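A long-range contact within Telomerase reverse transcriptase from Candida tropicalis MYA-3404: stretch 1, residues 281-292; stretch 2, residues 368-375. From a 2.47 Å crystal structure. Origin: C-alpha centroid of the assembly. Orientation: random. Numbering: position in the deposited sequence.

Stretch 1 281-292: LSPVRQVLQLKL
Stretch 2 (368-375) TYHVREYG

Residues 281-292 form a stretch of helix, phi/psi near -65/-41, that extends beyond both ends; P283 lacks the amide hydrogen for the turn before it, and the helix kinks there. Residues 368-372 are an extended strand that runs into loop at 373-375. The axes approach to 8.4 Å with 109° between their N-to-C directions, so the strand crosses the helix steeply. Register is set by two pairs: P283 CA lies 6.2 Å from V371 CA, and V287 CA lies 7.2 Å from Y369 CA. Alternation does the sorting on the strand: Y369 and V371 point toward the helix while H370 points away. On the helix, S282, Q286, V287, L290 and K291 point toward the strand.

The polar rule is a two-pronged amide. Q286 (chi1 m, chi2 t, chi3 63°) reads the backbone of R372: R372 N donates to Q286 OE1 at 3.1 Å, and Q286 NE2 donates to R372 O at 2.8 Å, almost linear at 175°. A carboxamide matches this pair because it offers acceptor and donor together. Q286 NE2 also donates to S282 OG, 3.2 Å away and one turn back, which braces the amide; S282 has chi1 t. Both atoms lie at the edge of the Y374 ring (chi1 m, chi2 -81°).

The apolar seam centres on V371 (chi1 m), the most heavily covered residue. Its CG2 meets P283 CB at 3.7 Å, and its CG1 meets V287 CG2 at 3.7 Å. V287 (chi1 t) also sets CG2 3.8 Å from Y369 CB.

Aromatic packing completes the contact. V287 CG1 sits 3.9 Å from the Y369 ring centroid, 12° off the normal, a CH-pi contact over the face; Y369 has chi1 m and chi2 89°. K291 (m, m, t, t) reaches the ring with the end of its side chain, CE lying 3.7 Å from Y369 CE2. Within the second stretch, R372 (m, t, p, chi4 91°) donates from NE to Y374 OH at 2.7 Å.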

# COMPACT_ATOMS: atom_id res chain seq x y z
N LEU A 281 8.12 -18.30 -6.51
CA LEU A 281 7.17 -17.26 -6.90
C LEU A 281 7.88 -16.04 -7.48
O LEU A 281 7.45 -15.49 -8.50
CB LEU A 281 6.31 -16.85 -5.70
CG LEU A 281 5.11 -17.73 -5.37
CD1 LEU A 281 4.28 -17.09 -4.25
CD2 LEU A 281 4.26 -17.97 -6.60
N SER A 282 8.94 -15.58 -6.82
CA SER A 282 9.67 -14.42 -7.33
C SER A 282 10.21 -14.65 -8.74
O SER A 282 10.03 -13.76 -9.59
CB SER A 282 10.78 -14.03 -6.35
OG SER A 282 11.48 -12.89 -6.80
N PRO A 283 10.84 -15.78 -9.06
CA PRO A 283 11.26 -15.98 -10.46
C PRO A 283 10.11 -15.99 -11.44
O PRO A 283 10.22 -15.40 -12.52
CB PRO A 283 11.98 -17.34 -10.42
CG PRO A 283 12.47 -17.45 -9.02
CD PRO A 283 11.38 -16.84 -8.19
N VAL A 284 8.99 -16.63 -11.09
CA VAL A 284 7.84 -16.67 -12.00
C VAL A 284 7.37 -15.26 -12.32
O VAL A 284 7.12 -14.91 -13.48
CB VAL A 284 6.71 -17.53 -11.40
CG1 VAL A 284 5.40 -17.28 -12.14
CG2 VAL A 284 7.08 -19.00 -11.47
N ARG A 285 7.27 -14.41 -11.29
CA ARG A 285 6.84 -13.03 -11.53
C ARG A 285 7.88 -12.27 -12.34
O ARG A 285 7.52 -11.45 -13.20
CB ARG A 285 6.56 -12.33 -10.20
CG ARG A 285 6.06 -10.91 -10.36
CD ARG A 285 5.34 -10.42 -9.12
NE ARG A 285 6.20 -10.40 -7.94
CZ ARG A 285 5.85 -9.86 -6.78
NH1 ARG A 285 4.65 -9.30 -6.64
NH2 ARG A 285 6.68 -9.88 -5.75
N GLN A 286 9.17 -12.53 -12.10
CA GLN A 286 10.21 -11.82 -12.84
C GLN A 286 10.18 -12.16 -14.33
O GLN A 286 10.31 -11.27 -15.18
CB GLN A 286 11.59 -12.14 -12.27
CG GLN A 286 11.89 -11.52 -10.91
CD GLN A 286 13.30 -11.84 -10.45
OE1 GLN A 286 14.28 -11.44 -11.08
NE2 GLN A 286 13.41 -12.59 -9.35
N VAL A 287 10.00 -13.44 -14.66
CA VAL A 287 10.00 -13.84 -16.06
C VAL A 287 8.75 -13.32 -16.76
O VAL A 287 8.80 -12.85 -17.90
CB VAL A 287 10.13 -15.36 -16.19
CG1 VAL A 287 10.10 -15.79 -17.65
CG2 VAL A 287 11.40 -15.84 -15.50
N LEU A 288 7.60 -13.36 -16.07
CA LEU A 288 6.39 -12.81 -16.65
C LEU A 288 6.55 -11.32 -16.93
O LEU A 288 6.11 -10.83 -17.98
CB LEU A 288 5.20 -13.05 -15.72
CG LEU A 288 4.74 -14.50 -15.55
CD1 LEU A 288 3.62 -14.57 -14.53
CD2 LEU A 288 4.31 -15.09 -16.88
N GLN A 289 7.20 -10.59 -16.01
CA GLN A 289 7.39 -9.16 -16.21
C GLN A 289 8.32 -8.88 -17.39
O GLN A 289 8.11 -7.92 -18.14
CB GLN A 289 7.93 -8.52 -14.93
CG GLN A 289 7.89 -7.00 -14.93
CD GLN A 289 6.47 -6.45 -14.96
OE1 GLN A 289 5.74 -6.53 -13.98
NE2 GLN A 289 6.07 -5.90 -16.11
N LEU A 290 9.36 -9.71 -17.57
CA LEU A 290 10.28 -9.49 -18.68
C LEU A 290 9.61 -9.78 -20.02
O LEU A 290 9.73 -9.00 -20.96
CB LEU A 290 11.52 -10.36 -18.50
CG LEU A 290 12.52 -9.84 -17.47
CD1 LEU A 290 13.77 -10.71 -17.45
CD2 LEU A 290 12.87 -8.39 -17.75
N LYS A 291 8.89 -10.91 -20.11
CA LYS A 291 8.14 -11.21 -21.33
C LYS A 291 7.16 -10.09 -21.65
O LYS A 291 6.98 -9.72 -22.81
CB LYS A 291 7.40 -12.53 -21.18
CG LYS A 291 8.29 -13.75 -21.10
CD LYS A 291 8.99 -13.98 -22.42
CE LYS A 291 9.95 -15.14 -22.34
NZ LYS A 291 10.76 -15.24 -23.59
N LEU A 292 6.53 -9.53 -20.61
CA LEU A 292 5.58 -8.44 -20.82
C LEU A 292 6.29 -7.16 -21.23
O LEU A 292 5.78 -6.40 -22.07
CB LEU A 292 4.77 -8.22 -19.54
CG LEU A 292 3.41 -7.56 -19.66
CD1 LEU A 292 2.52 -8.36 -20.61
CD2 LEU A 292 2.77 -7.46 -18.30
N THR A 368 15.10 -22.47 -19.94
CA THR A 368 15.46 -22.03 -18.61
C THR A 368 15.79 -20.55 -18.65
O THR A 368 16.53 -20.09 -19.54
CB THR A 368 16.65 -22.83 -18.06
OG1 THR A 368 16.26 -24.20 -17.88
CG2 THR A 368 17.13 -22.26 -16.73
N TYR A 369 15.23 -19.79 -17.71
CA TYR A 369 15.43 -18.35 -17.62
C TYR A 369 16.25 -18.04 -16.38
O TYR A 369 16.09 -18.69 -15.35
CB TYR A 369 14.09 -17.62 -17.57
CG TYR A 369 13.14 -17.98 -18.69
CD1 TYR A 369 12.26 -19.05 -18.56
CD2 TYR A 369 13.13 -17.27 -19.87
CE1 TYR A 369 11.40 -19.40 -19.58
CE2 TYR A 369 12.28 -17.60 -20.90
CZ TYR A 369 11.41 -18.67 -20.75
OH TYR A 369 10.55 -19.00 -21.77
N HIS A 370 17.10 -17.03 -16.48
CA HIS A 370 18.00 -16.66 -15.40
C HIS A 370 17.58 -15.29 -14.87
O HIS A 370 17.66 -14.29 -15.59
CB HIS A 370 19.46 -16.63 -15.88
CG HIS A 370 19.96 -17.97 -16.34
ND1 HIS A 370 20.36 -18.95 -15.47
CD2 HIS A 370 20.11 -18.48 -17.58
CE1 HIS A 370 20.75 -20.01 -16.16
NE2 HIS A 370 20.60 -19.75 -17.44
N VAL A 371 17.14 -15.27 -13.62
CA VAL A 371 16.64 -14.07 -12.97
C VAL A 371 17.35 -13.90 -11.64
O VAL A 371 18.16 -14.74 -11.24
CB VAL A 371 15.11 -14.12 -12.79
CG1 VAL A 371 14.42 -14.16 -14.15
CG2 VAL A 371 14.72 -15.33 -11.96
N ARG A 372 17.03 -12.82 -10.94
CA ARG A 372 17.75 -12.46 -9.72
C ARG A 372 17.12 -13.11 -8.50
O ARG A 372 15.93 -13.41 -8.47
CB ARG A 372 17.77 -10.94 -9.55
CG ARG A 372 18.53 -10.20 -10.63
CD ARG A 372 18.24 -8.70 -10.58
NE ARG A 372 18.37 -8.16 -9.23
CZ ARG A 372 19.49 -7.65 -8.74
NH1 ARG A 372 20.59 -7.60 -9.47
NH2 ARG A 372 19.50 -7.17 -7.50
N GLU A 373 17.95 -13.31 -7.48
CA GLU A 373 17.48 -13.73 -6.17
C GLU A 373 17.28 -12.50 -5.29
O GLU A 373 17.97 -11.49 -5.44
CB GLU A 373 18.47 -14.69 -5.51
CG GLU A 373 18.05 -15.18 -4.12
CD GLU A 373 19.17 -15.88 -3.38
OE1 GLU A 373 19.22 -17.13 -3.41
OE2 GLU A 373 20.00 -15.18 -2.76
N TYR A 374 16.30 -12.59 -4.39
CA TYR A 374 16.02 -11.52 -3.45
C TYR A 374 15.74 -12.13 -2.09
O TYR A 374 15.34 -13.29 -1.97
CB TYR A 374 14.83 -10.66 -3.89
CG TYR A 374 15.06 -9.91 -5.18
CD1 TYR A 374 15.78 -8.72 -5.20
CD2 TYR A 374 14.55 -10.39 -6.38
CE1 TYR A 374 15.99 -8.03 -6.38
CE2 TYR A 374 14.75 -9.70 -7.57
CZ TYR A 374 15.47 -8.52 -7.56
OH TYR A 374 15.69 -7.83 -8.73
N GLY A 375 15.94 -11.33 -1.06
CA GLY A 375 15.63 -11.77 0.28
C GLY A 375 14.18 -11.51 0.64
O GLY A 375 13.42 -10.89 -0.11